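Ecdysteroid-phosphate phosphatase (Bombyx mori, PDB 3C7T) hydrolyses ecdysteroid phosphates such as ecdysone 22-phosphate to free, active ecdysteroids, and also acts as a protein tyrosine phosphatase. Local coordinates at residues F8-E14 with V225-G231; A193-D197 with R220-V225. All blocks are in the same frame, centred on the assembly; numbering follows the deposited sequence.

Contact 1: residues F8-E14 with V225-G231; sequences FALRHGE and VPYCALG. With WO4 (tungstate(VI)ion), chain E.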
loop_
_atom_site.group_PDB
_atom_site.type_symbol
_atom_site.label_atom_id
_atom_site.label_comp_id
_atom_site.label_asym_id
_atom_site.label_seq_id
_atom_site.Cartn_x
_atom_site.Cartn_y
_atom_site.Cartn_z
ATOM N N PHE A 8 -1.640 9.340 -21.580
ATOM C CA PHE A 8 -1.926 9.340 -20.143
ATOM C C PHE A 8 -0.986 10.263 -19.417
ATOM O O PHE A 8 0.127 10.514 -19.884
ATOM C CB PHE A 8 -1.740 7.928 -19.577
ATOM C CG PHE A 8 -2.682 6.922 -20.146
ATOM C CD1 PHE A 8 -4.047 7.023 -19.913
ATOM C CD2 PHE A 8 -2.204 5.863 -20.897
ATOM C CE1 PHE A 8 -4.918 6.074 -20.416
ATOM C CE2 PHE A 8 -3.079 4.903 -21.414
ATOM C CZ PHE A 8 -4.426 5.014 -21.175
ATOM N N ALA A 9 -1.421 10.752 -18.254
ATOM C CA ALA A 9 -0.539 11.534 -17.387
ATOM C C ALA A 9 -0.767 11.000 -15.983
ATOM O O ALA A 9 -1.913 10.755 -15.570
ATOM C CB ALA A 9 -0.864 13.002 -17.432
ATOM N N LEU A 10 0.332 10.772 -15.287
ATOM C CA LEU A 10 0.275 10.124 -13.975
ATOM C C LEU A 10 1.119 10.890 -12.959
ATOM O O LEU A 10 2.308 11.122 -13.198
ATOM C CB LEU A 10 0.786 8.689 -14.128
ATOM C CG LEU A 10 0.855 7.742 -12.926
ATOM C CD1 LEU A 10 -0.559 7.392 -12.421
ATOM C CD2 LEU A 10 1.563 6.487 -13.297
ATOM N N ARG A 11 0.531 11.280 -11.823
ATOM C CA ARG A 11 1.349 11.831 -10.720
ATOM C C ARG A 11 2.160 10.699 -10.046
ATOM O O ARG A 11 1.718 9.536 -9.991
ATOM C CB ARG A 11 0.470 12.548 -9.667
ATOM C CG ARG A 11 1.278 13.346 -8.655
ATOM C CD ARG A 11 0.401 13.909 -7.539
ATOM N NE ARG A 11 1.220 14.511 -6.509
ATOM C CZ ARG A 11 0.853 14.609 -5.225
ATOM N NH1 ARG A 11 -0.319 14.135 -4.795
ATOM N NH2 ARG A 11 1.677 15.142 -4.347
ATOM N N HIS A 12 3.337 11.037 -9.527
ATOM C CA HIS A 12 4.162 10.070 -8.819
ATOM C C HIS A 12 3.394 9.526 -7.595
ATOM O O HIS A 12 2.393 10.117 -7.149
ATOM C CB HIS A 12 5.436 10.760 -8.351
ATOM C CG HIS A 12 5.167 11.938 -7.469
ATOM N ND1 HIS A 12 4.731 11.812 -6.160
ATOM C CD2 HIS A 12 5.240 13.266 -7.722
ATOM C CE1 HIS A 12 4.563 13.020 -5.646
ATOM N NE2 HIS A 12 4.845 13.917 -6.582
ATOM N N GLY A 13 3.873 8.407 -7.041
ATOM C CA GLY A 13 3.250 7.804 -5.874
ATOM C C GLY A 13 3.714 8.486 -4.596
ATOM O O GLY A 13 4.398 9.517 -4.634
ATOM N N GLU A 14 3.339 7.896 -3.462
ATOM C CA GLU A 14 3.636 8.433 -2.120
ATOM C C GLU A 14 5.126 8.683 -1.900
ATOM O O GLU A 14 5.948 7.806 -2.163
ATOM C CB GLU A 14 3.129 7.446 -1.054
ATOM C CG GLU A 14 3.387 7.888 0.389
ATOM C CD GLU A 14 2.849 6.909 1.418
ATOM O OE1 GLU A 14 3.468 5.836 1.645
ATOM O OE2 GLU A 14 1.809 7.239 2.032
ATOM N N VAL A 225 -3.813 17.015 -7.197
ATOM C CA VAL A 225 -4.396 15.706 -7.499
ATOM C C VAL A 225 -3.714 14.647 -6.602
ATOM O O VAL A 225 -2.553 14.824 -6.211
ATOM C CB VAL A 225 -4.276 15.354 -8.996
ATOM C CG1 VAL A 225 -4.995 16.428 -9.855
ATOM C CG2 VAL A 225 -2.830 15.197 -9.423
ATOM N N PRO A 226 -4.435 13.565 -6.264
ATOM C CA PRO A 226 -3.891 12.518 -5.380
ATOM C C PRO A 226 -2.655 11.801 -5.931
ATOM O O PRO A 226 -2.376 11.863 -7.127
ATOM C CB PRO A 226 -5.049 11.528 -5.285
ATOM C CG PRO A 226 -6.282 12.354 -5.589
ATOM C CD PRO A 226 -5.829 13.283 -6.643
ATOM N N TYR A 227 -1.929 11.105 -5.062
ATOM C CA TYR A 227 -0.799 10.304 -5.535
ATOM C C TYR A 227 -1.266 9.316 -6.584
ATOM O O TYR A 227 -2.336 8.699 -6.425
ATOM C CB TYR A 227 -0.219 9.525 -4.377
ATOM C CG TYR A 227 0.550 10.314 -3.331
ATOM C CD1 TYR A 227 1.582 11.191 -3.700
ATOM C CD2 TYR A 227 0.328 10.089 -1.971
ATOM C CE1 TYR A 227 2.331 11.854 -2.733
ATOM C CE2 TYR A 227 1.075 10.755 -0.985
ATOM C CZ TYR A 227 2.078 11.643 -1.386
ATOM O OH TYR A 227 2.846 12.292 -0.442
ATOM N N CYS A 228 -0.474 9.168 -7.648
ATOM C CA CYS A 228 -0.824 8.316 -8.799
ATOM C C CYS A 228 -2.222 8.613 -9.398
ATOM O O CYS A 228 -2.824 7.746 -9.988
ATOM C CB CYS A 228 -0.660 6.832 -8.448
ATOM S SG CYS A 228 1.096 6.353 -8.251
ATOM N N ALA A 229 -2.703 9.849 -9.257
ATOM C CA ALA A 229 -3.857 10.313 -10.035
ATOM C C ALA A 229 -3.544 10.141 -11.530
ATOM O O ALA A 229 -2.465 10.503 -11.997
ATOM C CB ALA A 229 -4.171 11.730 -9.740
ATOM N N LEU A 230 -4.505 9.577 -12.247
ATOM C CA LEU A 230 -4.334 9.243 -13.649
ATOM C C LEU A 230 -5.299 10.060 -14.491
ATOM O O LEU A 230 -6.516 10.078 -14.256
ATOM C CB LEU A 230 -4.577 7.741 -13.875
ATOM C CG LEU A 230 -4.424 7.227 -15.304
ATOM C CD1 LEU A 230 -2.975 7.249 -15.814
ATOM C CD2 LEU A 230 -5.003 5.814 -15.435
ATOM N N GLY A 231 -4.725 10.762 -15.461
ATOM C CA GLY A 231 -5.500 11.511 -16.429
ATOM C C GLY A 231 -5.375 10.855 -17.784
ATOM O O GLY A 231 -4.328 10.241 -18.096
HETATM W W WO4 E . 4.685 16.394 -6.476
HETATM O O1 WO4 E . 3.128 16.146 -7.594
HETATM O O2 WO4 E . 4.584 18.369 -6.282
HETATM O O3 WO4 E . 4.673 15.821 -4.575
HETATM O O4 WO4 E . 6.442 16.154 -7.322
#
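A nitrogen bound straight to tungsten marks this contact: His12 NE2 lies 2.5 Å from W of the tungstate, on the residue that carries the phosphate as a tele-phosphohistidine during turnover. The histidine sits just past the end of strand 5-11, in the RHG signature of the histidine phosphatases, and its other ring nitrogen is fixed by the bond from ND1 to Gly13 O (2.8 Å). Strand 230-235 runs antiparallel alongside. Ala9 and Gly231 form a hydrogen-bonded pair, with Ala9 N to Gly231 O at 3.0 Å and Gly231 N to Ala9 O at 2.8 Å; Leu10 and Leu230 follow as a non-hydrogen-bonded pair, and Arg11 N reaches Ala229 O at 3.1 Å. Before strand 230-235 the same chain makes a type II turn, Pro226 to Ala229, and past the last bridge Cys228 N of the turn donates to His12 O (3.1 Å). Arg11 extends along this turn. Its NH1 makes a weak bond to Val225 O (2.7 Å), Tyr227 CD1 lies over one face of the guanidinium, and NE and NH2 hold tungstate O1 and O3 at 2.7 and 3.1 Å. The Tyr227 ring also takes Glu14 CA over its face, a CH-pi contact 3.4 Å from the centroid, while the carboxylate of Glu14 bonds to Thr61 and Asn39, and to Ser251 of the second subunit. With ND1 bonded to a carbonyl, NE2 is left as the nucleophile facing the phosphate site, and Arg11 offers its positive charge to the oxyanion.

Contact 2: residues A193-D197 with R220-V225; sequences AITLD and RNLLKV. With WO4 (tungstate(VI)ion), chain E.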
loop_
_atom_site.group_PDB
_atom_site.type_symbol
_atom_site.label_atom_id
_atom_site.label_comp_id
_atom_site.label_asym_id
_atom_site.label_seq_id
_atom_site.Cartn_x
_atom_site.Cartn_y
_atom_site.Cartn_z
ATOM N N ALA A 193 1.950 16.713 -9.886
ATOM C CA ALA A 193 0.499 16.979 -9.843
ATOM C C ALA A 193 0.067 17.813 -11.058
ATOM O O ALA A 193 -0.977 17.546 -11.675
ATOM C CB ALA A 193 0.109 17.667 -8.541
ATOM N N ILE A 194 0.925 18.769 -11.428
ATOM C CA ILE A 194 0.675 19.713 -12.526
ATOM C C ILE A 194 0.721 19.048 -13.927
ATOM O O ILE A 194 0.159 19.574 -14.912
ATOM C CB ILE A 194 1.681 20.902 -12.406
ATOM C CG1 ILE A 194 1.315 22.088 -13.313
ATOM C CG2 ILE A 194 3.128 20.436 -12.643
ATOM C CD1 ILE A 194 -0.071 22.628 -13.098
ATOM N N THR A 195 1.370 17.885 -14.013
ATOM C CA THR A 195 1.569 17.167 -15.276
ATOM C C THR A 195 0.256 16.845 -15.988
ATOM O O THR A 195 0.171 16.902 -17.238
ATOM C CB THR A 195 2.390 15.881 -15.055
ATOM O OG1 THR A 195 3.659 16.249 -14.518
ATOM C CG2 THR A 195 2.602 15.087 -16.388
ATOM N N LEU A 196 -0.773 16.521 -15.193
ATOM C CA LEU A 196 -2.083 16.195 -15.742
ATOM C C LEU A 196 -2.680 17.391 -16.486
ATOM O O LEU A 196 -3.081 17.254 -17.649
ATOM C CB LEU A 196 -3.037 15.673 -14.658
ATOM C CG LEU A 196 -2.856 14.193 -14.262
ATOM C CD1 LEU A 196 -1.501 13.896 -13.594
ATOM C CD2 LEU A 196 -4.001 13.769 -13.327
ATOM N N ASP A 197 -2.710 18.559 -15.838
ATOM C CA ASP A 197 -3.132 19.807 -16.511
ATOM C C ASP A 197 -2.204 20.229 -17.667
ATOM O O ASP A 197 -2.672 20.772 -18.678
ATOM C CB ASP A 197 -3.275 20.958 -15.514
ATOM C CG ASP A 197 -4.643 20.987 -14.843
ATOM O OD1 ASP A 197 -5.498 20.127 -15.154
ATOM O OD2 ASP A 197 -4.872 21.899 -14.009
ATOM N N ARG A 220 -4.823 26.811 -10.618
ATOM C CA ARG A 220 -6.185 26.610 -11.111
ATOM C C ARG A 220 -7.031 25.933 -10.024
ATOM O O ARG A 220 -8.164 26.324 -9.788
ATOM C CB ARG A 220 -6.180 25.781 -12.408
ATOM C CG ARG A 220 -7.561 25.532 -13.001
ATOM C CD ARG A 220 -7.456 24.821 -14.345
ATOM N NE ARG A 220 -7.245 23.376 -14.205
ATOM C CZ ARG A 220 -8.223 22.488 -14.023
ATOM N NH1 ARG A 220 -9.490 22.887 -13.936
ATOM N NH2 ARG A 220 -7.936 21.191 -13.925
ATOM N N ASN A 221 -6.460 24.944 -9.340
ATOM C CA ASN A 221 -7.176 24.243 -8.257
ATOM C C ASN A 221 -6.481 24.397 -6.915
ATOM O O ASN A 221 -5.261 24.587 -6.868
ATOM C CB ASN A 221 -7.323 22.767 -8.579
ATOM C CG ASN A 221 -8.018 22.540 -9.910
ATOM O OD1 ASN A 221 -7.417 22.020 -10.848
ATOM N ND2 ASN A 221 -9.269 22.972 -10.007
ATOM N N LEU A 222 -7.236 24.283 -5.829
ATOM C CA LEU A 222 -6.670 24.556 -4.513
ATOM C C LEU A 222 -5.806 23.414 -3.995
ATOM O O LEU A 222 -4.835 23.639 -3.267
ATOM C CB LEU A 222 -7.788 24.857 -3.518
ATOM C CG LEU A 222 -7.386 25.273 -2.099
ATOM C CD1 LEU A 222 -6.477 26.508 -2.056
ATOM C CD2 LEU A 222 -8.672 25.533 -1.313
ATOM N N LEU A 223 -6.182 22.188 -4.364
ATOM C CA LEU A 223 -5.508 20.979 -3.906
ATOM C C LEU A 223 -4.813 20.263 -5.048
ATOM O O LEU A 223 -5.267 20.333 -6.189
ATOM C CB LEU A 223 -6.535 20.037 -3.289
ATOM C CG LEU A 223 -7.352 20.581 -2.131
ATOM C CD1 LEU A 223 -8.223 19.460 -1.618
ATOM C CD2 LEU A 223 -6.437 21.102 -1.012
ATOM N N LYS A 224 -3.702 19.594 -4.748
ATOM C CA LYS A 224 -3.023 18.752 -5.728
ATOM C C LYS A 224 -3.837 17.503 -5.959
ATOM O O LYS A 224 -4.460 16.982 -5.017
ATOM C CB LYS A 224 -1.638 18.329 -5.236
ATOM C CG LYS A 224 -0.604 19.405 -5.295
ATOM C CD LYS A 224 0.782 18.932 -4.823
ATOM C CE LYS A 224 1.823 20.008 -5.137
ATOM N NZ LYS A 224 3.189 19.886 -4.581
ATOM N N VAL A 225 -3.813 17.015 -7.197
ATOM C CA VAL A 225 -4.396 15.706 -7.499
ATOM C C VAL A 225 -3.714 14.647 -6.602
ATOM O O VAL A 225 -2.553 14.824 -6.211
ATOM C CB VAL A 225 -4.276 15.354 -8.996
ATOM C CG1 VAL A 225 -4.995 16.428 -9.855
ATOM C CG2 VAL A 225 -2.830 15.197 -9.423
HETATM W W WO4 E . 4.685 16.394 -6.476
HETATM O O1 WO4 E . 3.128 16.146 -7.594
HETATM O O2 WO4 E . 4.584 18.369 -6.282
HETATM O O3 WO4 E . 4.673 15.821 -4.575
HETATM O O4 WO4 E . 6.442 16.154 -7.322
#
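The tungstate pocket of this phosphatase domain draws two of its hydrogen-bond donors from here, a backbone amide and a lysine. Ala193 N donates to tungstate O1 at 2.6 Å, and Lys224 NZ reaches O2 at 2.7 Å from the end of a nearly fully extended side chain. The two residues also touch each other, Ala193 CB lying 3.8 Å from Lys224 CG, so the methyl group packs against the aliphatic part of the lysine. Next to it Val225 closes on the helix: its CG2 is 3.9 Å from Ala193 CB and 4.3 Å from Leu196 CD2, a small apolar patch on which Phe256 of the second subunit also packs. Ala193 follows directly on His192, an inferred active-site residue that also bonds to the tungstate, and lies where strand 187-191, a parallel strand in the mixed sheet of the histidine phosphatase fold, gives way to helix 193-204; the oxyanion is thus met by a main-chain NH. One turn on from Ala193, Asp197 points at the loop and pairs with Arg220 in a salt bridge. Arg220 NE gives a bond of 2.8 Å to Asp197 OD2, while NH2 bonds to Asp197 OD1 at 2.9 Å and, weakly, to OD2 at 3.1 Å; OD2 lies at the guanidinium edge, and both oxygens are bonded. Between Arg220 and Lys224 the loop swings away from residues 193-197. Arg220 NH2 bonds as well to the carbonyl of Ile260 of the second subunit.

The two contacts approach one tungstate from different parts of the fold and meet at Val225, whose carbonyl takes a weak hydrogen bond from Arg11 in contact 1 while its side chain packs on helix 193-204 in contact 2. Contact 1 is buried in the middle of the domain and is mostly strand pairing and main-chain hydrogen bonding; contact 2 is a smaller surface contact of helix against loop, held by a salt bridge and a few aliphatic contacts. Arg11 CG lies 3.6 Å from Ala193 N, and Leu196 CD1 packs 3.7 Å from Ala9 O, so the helix rests on the paired strands. The second subunit touches both contacts.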